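Local coordinates for autophagy protein 5 (Saccharomyces cerevisiae, PDB 2DYO) that acts in autophagic vesicle formation and cytoplasm-to-vacuole transport, and is required for mitophagy and nucleophagy, at residues A[141-146]-A[175-180]. Sequence-based numbering, arbitrary orientation.
Sequences TQAEKF and KFWGSV
The indole of W177 lies flat against the first turn of helix 142-159, over E144 and A143. The main interaction is a CH-pi contact. E144 CB sits 3.6 Å from the centroid of the five-membered ring of W177, only 3° off the ring normal. E144 CA lies over the same face, 3.8 Å above the plane. The glutamate chain is extended, with CG anti to the backbone N (chi1 171°), and runs across the pyrrole side of the indole. Its carboxylate carbon CD ends 3.7 Å from W177 CD1. The carboxylate is turned only 23° from the ring plane, so it lies nearly flat, above and just beyond the CG-CD1 edge. No hydrogen bond joins the two segments.

Apolar packing completes the contact. A143 CB packs at the rim of the six-membered ring, 3.7 Å from W177 CH2. Behind the indole, V180 CB of its own helix backs the opposite face near the rim. W177 also meets the ring of W147, and its side chain touches N50.

This is helix-to-helix packing within the alpha-helical bundle region of ATG5. W177 of helix 170-182 is laid against the start of helix 142-159, beside an aromatic cluster in which F176 meets W147 and W151.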
ATOM      1  N   THR A 141      14.914   4.366  -9.893  1.00 35.10           N
ATOM      2  CA  THR A 141      13.744   3.994 -10.683  1.00 31.62           C
ATOM      3  C   THR A 141      13.198   2.653 -10.192  1.00 28.58           C
ATOM      4  O   THR A 141      12.295   2.085 -10.800  1.00 27.20           O
ATOM      5  CB  THR A 141      14.081   3.839 -12.178  1.00 31.44           C
ATOM      6  OG1 THR A 141      15.098   2.844 -12.332  1.00 30.79           O
ATOM      7  CG2 THR A 141      14.559   5.159 -12.768  1.00 33.26           C
ATOM      8  N   GLN A 142      13.756   2.153  -9.092  1.00 25.17           N
ATOM      9  CA  GLN A 142      13.334   0.872  -8.524  1.00 23.50           C
ATOM     10  C   GLN A 142      11.824   0.743  -8.307  1.00 22.98           C
ATOM     11  O   GLN A 142      11.211  -0.245  -8.728  1.00 23.09           O
ATOM     12  CB  GLN A 142      14.049   0.613  -7.190  1.00 21.26           C
ATOM     13  CG  GLN A 142      13.532  -0.627  -6.466  1.00 21.05           C
ATOM     14  CD  GLN A 142      14.198  -0.860  -5.122  1.00 22.26           C
ATOM     15  OE1 GLN A 142      14.362   0.065  -4.324  1.00 21.94           O
ATOM     16  NE2 GLN A 142      14.567  -2.104  -4.859  1.00 19.23           N
ATOM     17  N   ALA A 143      11.230   1.725  -7.636  1.00 21.64           N
ATOM     18  CA  ALA A 143       9.793   1.689  -7.359  1.00 21.74           C
ATOM     19  C   ALA A 143       8.974   1.804  -8.644  1.00 21.84           C
ATOM     20  O   ALA A 143       8.065   1.007  -8.886  1.00 20.46           O
ATOM     21  CB  ALA A 143       9.419   2.810  -6.398  1.00 21.02           C
ATOM     22  N   GLU A 144       9.293   2.797  -9.467  1.00 21.42           N
ATOM     23  CA  GLU A 144       8.575   2.983 -10.723  1.00 22.94           C
ATOM     24  C   GLU A 144       8.602   1.728 -11.589  1.00 23.82           C
ATOM     25  O   GLU A 144       7.571   1.324 -12.136  1.00 24.19           O
ATOM     26  CB  GLU A 144       9.158   4.166 -11.502  1.00 26.13           C
ATOM     27  CG  GLU A 144       8.611   4.296 -12.916  1.00 28.32           C
ATOM     28  CD  GLU A 144       9.067   5.571 -13.607  1.00 31.65           C
ATOM     29  OE1 GLU A 144      10.196   6.034 -13.322  1.00 28.11           O
ATOM     30  OE2 GLU A 144       8.297   6.098 -14.444  1.00 31.62           O
ATOM     31  N   LYS A 145       9.771   1.106 -11.718  1.00 22.07           N
ATOM     32  CA  LYS A 145       9.891  -0.104 -12.528  1.00 23.57           C
ATOM     33  C   LYS A 145       8.996  -1.216 -11.995  1.00 23.39           C
ATOM     34  O   LYS A 145       8.280  -1.868 -12.757  1.00 23.02           O
ATOM     35  CB  LYS A 145      11.343  -0.599 -12.569  1.00 23.82           C
ATOM     36  CG  LYS A 145      12.264   0.221 -13.469  1.00 28.26           C
ATOM     37  CD  LYS A 145      11.870   0.090 -14.935  1.00 29.97           C
ATOM     38  CE  LYS A 145      12.821   0.863 -15.840  1.00 32.22           C
ATOM     39  NZ  LYS A 145      12.399   0.764 -17.267  1.00 31.13           N
ATOM     40  N   PHE A 146       9.041  -1.437 -10.687  1.00 22.57           N
ATOM     41  CA  PHE A 146       8.232  -2.475 -10.061  1.00 21.69           C
ATOM     42  C   PHE A 146       6.743  -2.167 -10.203  1.00 19.89           C
ATOM     43  O   PHE A 146       5.940  -3.037 -10.536  1.00 20.94           O
ATOM     44  CB  PHE A 146       8.565  -2.590  -8.572  1.00 20.89           C
ATOM     45  CG  PHE A 146       7.790  -3.666  -7.865  1.00 19.90           C
ATOM     46  CD1 PHE A 146       8.241  -4.982  -7.867  1.00 21.77           C
ATOM     47  CD2 PHE A 146       6.573  -3.377  -7.252  1.00 20.59           C
ATOM     48  CE1 PHE A 146       7.495  -5.993  -7.272  1.00 21.63           C
ATOM     49  CE2 PHE A 146       5.821  -4.386  -6.654  1.00 19.26           C
ATOM     50  CZ  PHE A 146       6.279  -5.690  -6.666  1.00 20.89           C
ATOM     51  N   LYS A 175       4.148  10.044 -16.560  1.00 26.31           N
ATOM     52  CA  LYS A 175       3.175  10.942 -15.948  1.00 27.87           C
ATOM     53  C   LYS A 175       2.301  10.154 -14.967  1.00 25.87           C
ATOM     54  O   LYS A 175       1.877  10.672 -13.934  1.00 26.58           O
ATOM     55  CB  LYS A 175       2.306  11.565 -17.047  1.00 29.52           C
ATOM     56  CG  LYS A 175       1.295  12.606 -16.590  1.00 34.95           C
ATOM     57  CD  LYS A 175       0.426  13.025 -17.775  1.00 37.82           C
ATOM     58  CE  LYS A 175      -0.553  14.127 -17.417  1.00 41.20           C
ATOM     59  NZ  LYS A 175      -1.408  14.496 -18.583  1.00 43.32           N
ATOM     60  N   PHE A 176       2.032   8.901 -15.311  1.00 24.91           N
ATOM     61  CA  PHE A 176       1.219   8.025 -14.475  1.00 23.92           C
ATOM     62  C   PHE A 176       1.944   7.846 -13.134  1.00 23.71           C
ATOM     63  O   PHE A 176       1.384   8.134 -12.078  1.00 24.40           O
ATOM     64  CB  PHE A 176       1.018   6.682 -15.193  1.00 22.80           C
ATOM     65  CG  PHE A 176      -0.026   5.789 -14.564  1.00 23.92           C
ATOM     66  CD1 PHE A 176      -1.048   6.319 -13.780  1.00 24.27           C
ATOM     67  CD2 PHE A 176       0.009   4.414 -14.772  1.00 23.27           C
ATOM     68  CE1 PHE A 176      -2.018   5.486 -13.210  1.00 25.81           C
ATOM     69  CE2 PHE A 176      -0.952   3.572 -14.209  1.00 24.15           C
ATOM     70  CZ  PHE A 176      -1.967   4.109 -13.427  1.00 23.38           C
ATOM     71  N   TRP A 177       3.197   7.399 -13.180  1.00 23.83           N
ATOM     72  CA  TRP A 177       3.981   7.216 -11.958  1.00 23.70           C
ATOM     73  C   TRP A 177       4.140   8.547 -11.237  1.00 25.24           C
ATOM     74  O   TRP A 177       4.063   8.620 -10.011  1.00 23.87           O
ATOM     75  CB  TRP A 177       5.373   6.665 -12.276  1.00 25.06           C
ATOM     76  CG  TRP A 177       6.293   6.673 -11.075  1.00 25.02           C
ATOM     77  CD1 TRP A 177       7.414   7.434 -10.899  1.00 23.50           C
ATOM     78  CD2 TRP A 177       6.139   5.905  -9.877  1.00 23.33           C
ATOM     79  NE1 TRP A 177       7.969   7.186  -9.665  1.00 22.63           N
ATOM     80  CE2 TRP A 177       7.206   6.249  -9.018  1.00 24.10           C
ATOM     81  CE3 TRP A 177       5.203   4.955  -9.449  1.00 23.53           C
ATOM     82  CZ2 TRP A 177       7.361   5.676  -7.751  1.00 23.87           C
ATOM     83  CZ3 TRP A 177       5.359   4.385  -8.187  1.00 21.96           C
ATOM     84  CH2 TRP A 177       6.429   4.747  -7.357  1.00 21.42           C
ATOM     85  N   GLY A 178       4.368   9.600 -12.014  1.00 24.39           N
ATOM     86  CA  GLY A 178       4.555  10.917 -11.446  1.00 23.55           C
ATOM     87  C   GLY A 178       3.428  11.369 -10.543  1.00 25.04           C
ATOM     88  O   GLY A 178       3.671  12.000  -9.513  1.00 24.03           O
ATOM     89  N   SER A 179       2.196  11.047 -10.925  1.00 24.44           N
ATOM     90  CA  SER A 179       1.028  11.431 -10.142  1.00 24.31           C
ATOM     91  C   SER A 179       1.068  10.830  -8.741  1.00 23.66           C
ATOM     92  O   SER A 179       0.500  11.390  -7.811  1.00 23.81           O
ATOM     93  CB  SER A 179      -0.255  10.981 -10.842  1.00 24.16           C
ATOM     94  OG  SER A 179      -0.341   9.569 -10.865  1.00 24.24           O
ATOM     95  N   VAL A 180       1.728   9.684  -8.597  1.00 24.90           N
ATOM     96  CA  VAL A 180       1.836   9.031  -7.292  1.00 25.01           C
ATOM     97  C   VAL A 180       2.700   9.856  -6.336  1.00 25.33           C
ATOM     98  O   VAL A 180       2.431   9.914  -5.134  1.00 24.97           O
ATOM     99  CB  VAL A 180       2.465   7.625  -7.410  1.00 23.71           C
ATOM    100  CG1 VAL A 180       2.579   6.994  -6.022  1.00 22.45           C
ATOM    101  CG2 VAL A 180       1.618   6.746  -8.330  1.00 25.49           C
TER